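Local structure of pilus tip adhesin Cpa (Streptococcus pyogenes, 4C0Z) at residues 126-129 / 130-134; 146-149 / 150-153. The protein sits at the pilus tip and can bind covalently to host-cell surface targets through reactive thioester bonds, one of them in this N-terminal domain, so mediating streptococcal adhesion. All coordinates share one frame; numbering follows the deposited sequence.

Contact 1: 126-129 / 130-134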
loop_
_atom_site.group_PDB
_atom_site.type_symbol
_atom_site.label_atom_id
_atom_site.label_comp_id
_atom_site.label_asym_id
_atom_site.label_seq_id
_atom_site.Cartn_x
_atom_site.Cartn_y
_atom_site.Cartn_z
ATOM N N ALA I 126 -16.916 7.873 4.144
ATOM C CA ALA I 126 -17.523 7.440 2.881
ATOM C C ALA I 126 -16.447 7.301 1.799
ATOM O O ALA I 126 -16.454 6.314 1.060
ATOM C CB ALA I 126 -18.631 8.402 2.453
ATOM N N ILE I 127 -15.483 8.255 1.761
ATOM C CA ILE I 127 -14.330 8.209 0.845
ATOM C C ILE I 127 -13.495 6.948 1.171
ATOM O O ILE I 127 -13.111 6.209 0.269
ATOM C CB ILE I 127 -13.461 9.495 0.935
ATOM C CG1 ILE I 127 -14.189 10.685 0.329
ATOM C CG2 ILE I 127 -12.109 9.290 0.239
ATOM C CD1 ILE I 127 -13.714 12.065 0.813
ATOM N N LEU I 128 -13.252 6.703 2.461
ATOM C CA LEU I 128 -12.500 5.545 2.941
ATOM C C LEU I 128 -13.153 4.209 2.489
ATOM O O LEU I 128 -12.448 3.325 2.033
ATOM C CB LEU I 128 -12.362 5.622 4.471
ATOM C CG LEU I 128 -11.322 4.731 5.085
ATOM C CD1 LEU I 128 -10.561 5.464 6.157
ATOM C CD2 LEU I 128 -11.962 3.503 5.680
ATOM N N VAL I 129 -14.484 4.085 2.586
ATOM C CA VAL I 129 -15.229 2.894 2.139
ATOM C C VAL I 129 -15.069 2.730 0.620
ATOM O O VAL I 129 -14.712 1.636 0.157
ATOM C CB VAL I 129 -16.724 2.928 2.557
ATOM C CG1 VAL I 129 -17.525 1.814 1.889
ATOM C CG2 VAL I 129 -16.863 2.834 4.063
ATOM N N THR I 130 -15.317 3.816 -0.139
ATOM C CA THR I 130 -15.205 3.834 -1.603
ATOM C C THR I 130 -13.798 3.411 -2.050
ATOM O O THR I 130 -13.665 2.541 -2.918
ATOM C CB THR I 130 -15.622 5.191 -2.165
ATOM O OG1 THR I 130 -16.869 5.571 -1.579
ATOM C CG2 THR I 130 -15.738 5.183 -3.688
ATOM N N GLN I 131 -12.766 3.999 -1.428
ATOM C CA GLN I 131 -11.364 3.694 -1.706
ATOM C C GLN I 131 -11.045 2.212 -1.491
ATOM O O GLN I 131 -10.367 1.606 -2.326
ATOM C CB GLN I 131 -10.429 4.605 -0.898
ATOM C CG GLN I 131 -8.925 4.378 -1.163
ATOM C CD GLN I 131 -8.542 4.734 -2.572
ATOM O OE1 GLN I 131 -8.291 5.893 -2.876
ATOM N NE2 GLN I 131 -8.532 3.754 -3.478
ATOM N N ASN I 132 -11.556 1.642 -0.386
ATOM C CA ASN I 132 -11.395 0.228 -0.061
ATOM C C ASN I 132 -12.079 -0.677 -1.073
ATOM O O ASN I 132 -11.506 -1.695 -1.436
ATOM C CB ASN I 132 -11.818 -0.064 1.371
ATOM C CG ASN I 132 -10.647 0.125 2.311
ATOM O OD1 ASN I 132 -9.958 -0.826 2.632
ATOM N ND2 ASN I 132 -10.299 1.366 2.663
ATOM N N ALA I 133 -13.250 -0.268 -1.595
ATOM C CA ALA I 133 -13.960 -1.003 -2.642
ATOM C C ALA I 133 -13.166 -0.918 -3.973
ATOM O O ALA I 133 -13.031 -1.924 -4.673
ATOM C CB ALA I 133 -15.366 -0.455 -2.809
ATOM N N ILE I 134 -12.593 0.256 -4.280
ATOM C CA ILE I 134 -11.731 0.457 -5.456
ATOM C C ILE I 134 -10.487 -0.471 -5.400
ATOM O O ILE I 134 -10.227 -1.199 -6.367
ATOM C CB ILE I 134 -11.341 1.963 -5.628
ATOM C CG1 ILE I 134 -12.580 2.837 -6.079
ATOM C CG2 ILE I 134 -10.131 2.147 -6.566
ATOM C CD1 ILE I 134 -13.161 2.537 -7.479
#
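A126 and T130 meet in a local contact within one helix, two successive turns in the middle of helix 123-138, deep in the thioester domain. The backbone follows the usual alpha-helical i to i+4 pattern, and two side chains add bonds to it. T130 OG1 donates to A126 O at 2.8 Å, while T130 N reaches A126 O at 3.0 Å from the opposite face of the carbonyl plane. The chi1 of -48° sets OG1 beside the T130 backbone N, which turns the hydroxyl back to the preceding turn. Two residues further along, N132 ND2 donates to L128 O at 3.0 Å, fairly straight at 163°. That oxygen lies close to the N132 amide plane. N132 N donates to L128 O from the other face of its carbonyl plane, at 3.1 Å. L128 CD2 lies alongside N132 ND2. Q131 points elsewhere: its NE2 donates to the backbone oxygen of C55, the thioester cysteine, and its side chain is about 7 Å from bound spermidine. T130 OG1 also bonds Y110 N. Two carbonyl oxygens of this buried helix thus each hold two donors, and T130 OG1 and N132 ND2 each turn back to a carbonyl of their own helix.

Contact 2: 146-149 / 150-153; sequences TSKA and FQQE
The chain turns sharply from A149, which is extended, into F150, whose positive phi of 62° places it in the left-handed region just before helix 151-157. Ahead of this bend, A149 N bonds back to T146 O at 3.1 Å, closing a type I beta turn over 146-149. The methyl of A149 lies over one face of the F150 ring. Its CB is 4.2 Å from the centroid of the F150 ring, a CH-pi contact over the face, shifted toward the rim. The nearest ring carbon to A149 CB is F150 CD2, at 3.9 Å. With chi1 at -46°, F150 CG stands beside its own backbone N, and this turns the ring back so that one face meets the A149 methyl. F150 occupies the N-cap position of helix 151-157, but a phenylalanine side chain has no polar atom with which to cap the helix; here it packs inward. The ring is buried against L164 and L171 of helix 161-174, and A149 also touches L171. A149 O accepts a bond from R168 NE of that helix. On the outer side, Q151 reaches back across the bend. Q151 NE2 donates to K148 O at 3.0 Å, on a lone pair in the carbonyl plane, though the bond is bent to 145°. The Q151 chain is extended beyond CG and runs beside that of K148, pointing the same way. K148 CB comes within 3.6 Å of Q151 NE2.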
loop_
_atom_site.group_PDB
_atom_site.type_symbol
_atom_site.label_atom_id
_atom_site.label_comp_id
_atom_site.label_asym_id
_atom_site.label_seq_id
_atom_site.Cartn_x
_atom_site.Cartn_y
_atom_site.Cartn_z
ATOM N N THR I 146 -16.610 -8.629 5.570
ATOM C CA THR I 146 -16.829 -7.201 5.792
ATOM C C THR I 146 -17.237 -6.900 7.237
ATOM O O THR I 146 -17.050 -5.779 7.687
ATOM C CB THR I 146 -17.824 -6.645 4.772
ATOM O OG1 THR I 146 -19.023 -7.420 4.829
ATOM C CG2 THR I 146 -17.265 -6.641 3.355
ATOM N N SER I 147 -17.761 -7.907 7.973
ATOM C CA SER I 147 -18.153 -7.808 9.387
ATOM C C SER I 147 -16.931 -7.514 10.266
ATOM O O SER I 147 -17.081 -6.966 11.359
ATOM C CB SER I 147 -18.792 -9.114 9.850
ATOM O OG SER I 147 -19.867 -9.495 9.008
ATOM N N LYS I 148 -15.727 -7.893 9.777
ATOM C CA LYS I 148 -14.437 -7.722 10.441
ATOM C C LYS I 148 -13.614 -6.553 9.848
ATOM O O LYS I 148 -12.535 -6.256 10.364
ATOM C CB LYS I 148 -13.632 -9.029 10.350
ATOM C CG LYS I 148 -14.180 -10.161 11.205
ATOM C CD LYS I 148 -13.367 -11.435 11.045
ATOM C CE LYS I 148 -13.950 -12.563 11.865
ATOM N NZ LYS I 148 -13.242 -13.844 11.623
ATOM N N ALA I 149 -14.112 -5.897 8.774
ATOM C CA ALA I 149 -13.414 -4.790 8.108
ATOM C C ALA I 149 -13.247 -3.543 8.986
ATOM O O ALA I 149 -14.001 -3.359 9.939
ATOM C CB ALA I 149 -14.114 -4.427 6.806
ATOM N N PHE I 150 -12.243 -2.695 8.659
ATOM C CA PHE I 150 -11.920 -1.420 9.306
ATOM C C PHE I 150 -11.525 -1.537 10.796
ATOM O O PHE I 150 -11.717 -0.583 11.552
ATOM C CB PHE I 150 -13.046 -0.386 9.106
ATOM C CG PHE I 150 -13.564 -0.289 7.692
ATOM C CD1 PHE I 150 -12.737 0.139 6.653
ATOM C CD2 PHE I 150 -14.871 -0.639 7.390
ATOM C CE1 PHE I 150 -13.212 0.206 5.338
ATOM C CE2 PHE I 150 -15.350 -0.560 6.075
ATOM C CZ PHE I 150 -14.522 -0.122 5.061
ATOM N N GLN I 151 -10.913 -2.676 11.199
ATOM C CA GLN I 151 -10.460 -2.871 12.574
ATOM C C GLN I 151 -9.343 -1.886 12.961
ATOM O O GLN I 151 -9.399 -1.300 14.048
ATOM C CB GLN I 151 -10.062 -4.322 12.828
ATOM C CG GLN I 151 -11.244 -5.185 13.274
ATOM C CD GLN I 151 -10.836 -6.610 13.563
ATOM O OE1 GLN I 151 -9.965 -6.887 14.405
ATOM N NE2 GLN I 151 -11.474 -7.552 12.885
ATOM N N GLN I 152 -8.361 -1.670 12.063
ATOM C CA GLN I 152 -7.265 -0.717 12.299
ATOM C C GLN I 152 -7.788 0.721 12.282
ATOM O O GLN I 152 -7.434 1.505 13.163
ATOM C CB GLN I 152 -6.106 -0.896 11.289
ATOM C CG GLN I 152 -5.276 -2.173 11.484
ATOM C CD GLN I 152 -4.588 -2.298 12.828
ATOM O OE1 GLN I 152 -3.858 -1.412 13.280
ATOM N NE2 GLN I 152 -4.788 -3.433 13.471
ATOM N N GLU I 153 -8.669 1.037 11.315
ATOM C CA GLU I 153 -9.326 2.345 11.174
ATOM C C GLU I 153 -10.179 2.667 12.410
ATOM O O GLU I 153 -10.227 3.822 12.825
ATOM C CB GLU I 153 -10.196 2.388 9.906
ATOM C CG GLU I 153 -9.414 2.412 8.601
ATOM C CD GLU I 153 -9.008 1.073 7.999
ATOM O OE1 GLU I 153 -9.045 0.043 8.715
ATOM O OE2 GLU I 153 -8.626 1.063 6.806
#

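In the fold
From the N terminus, the chain runs through strands 19-23 and 41-44 before strand 51-56, which carries the thioester cysteine C55, and later enters helix 123-138. Contact 1 lies within that helix and closes no loop. The chain then leaves the helix and crosses a loop. Contact 2 forms the end of that loop, where it enters helix 151-157. The two contacts are in series and neither nest nor cross. Their centres are 13 Å apart, yet they touch: the F150 ring packs on L128, V129 and N132, with F150 CE1 3.5 Å from L128 CD2. Helix 161-174 packs against both. Contact 1 also faces strand 51-56 of the barrel.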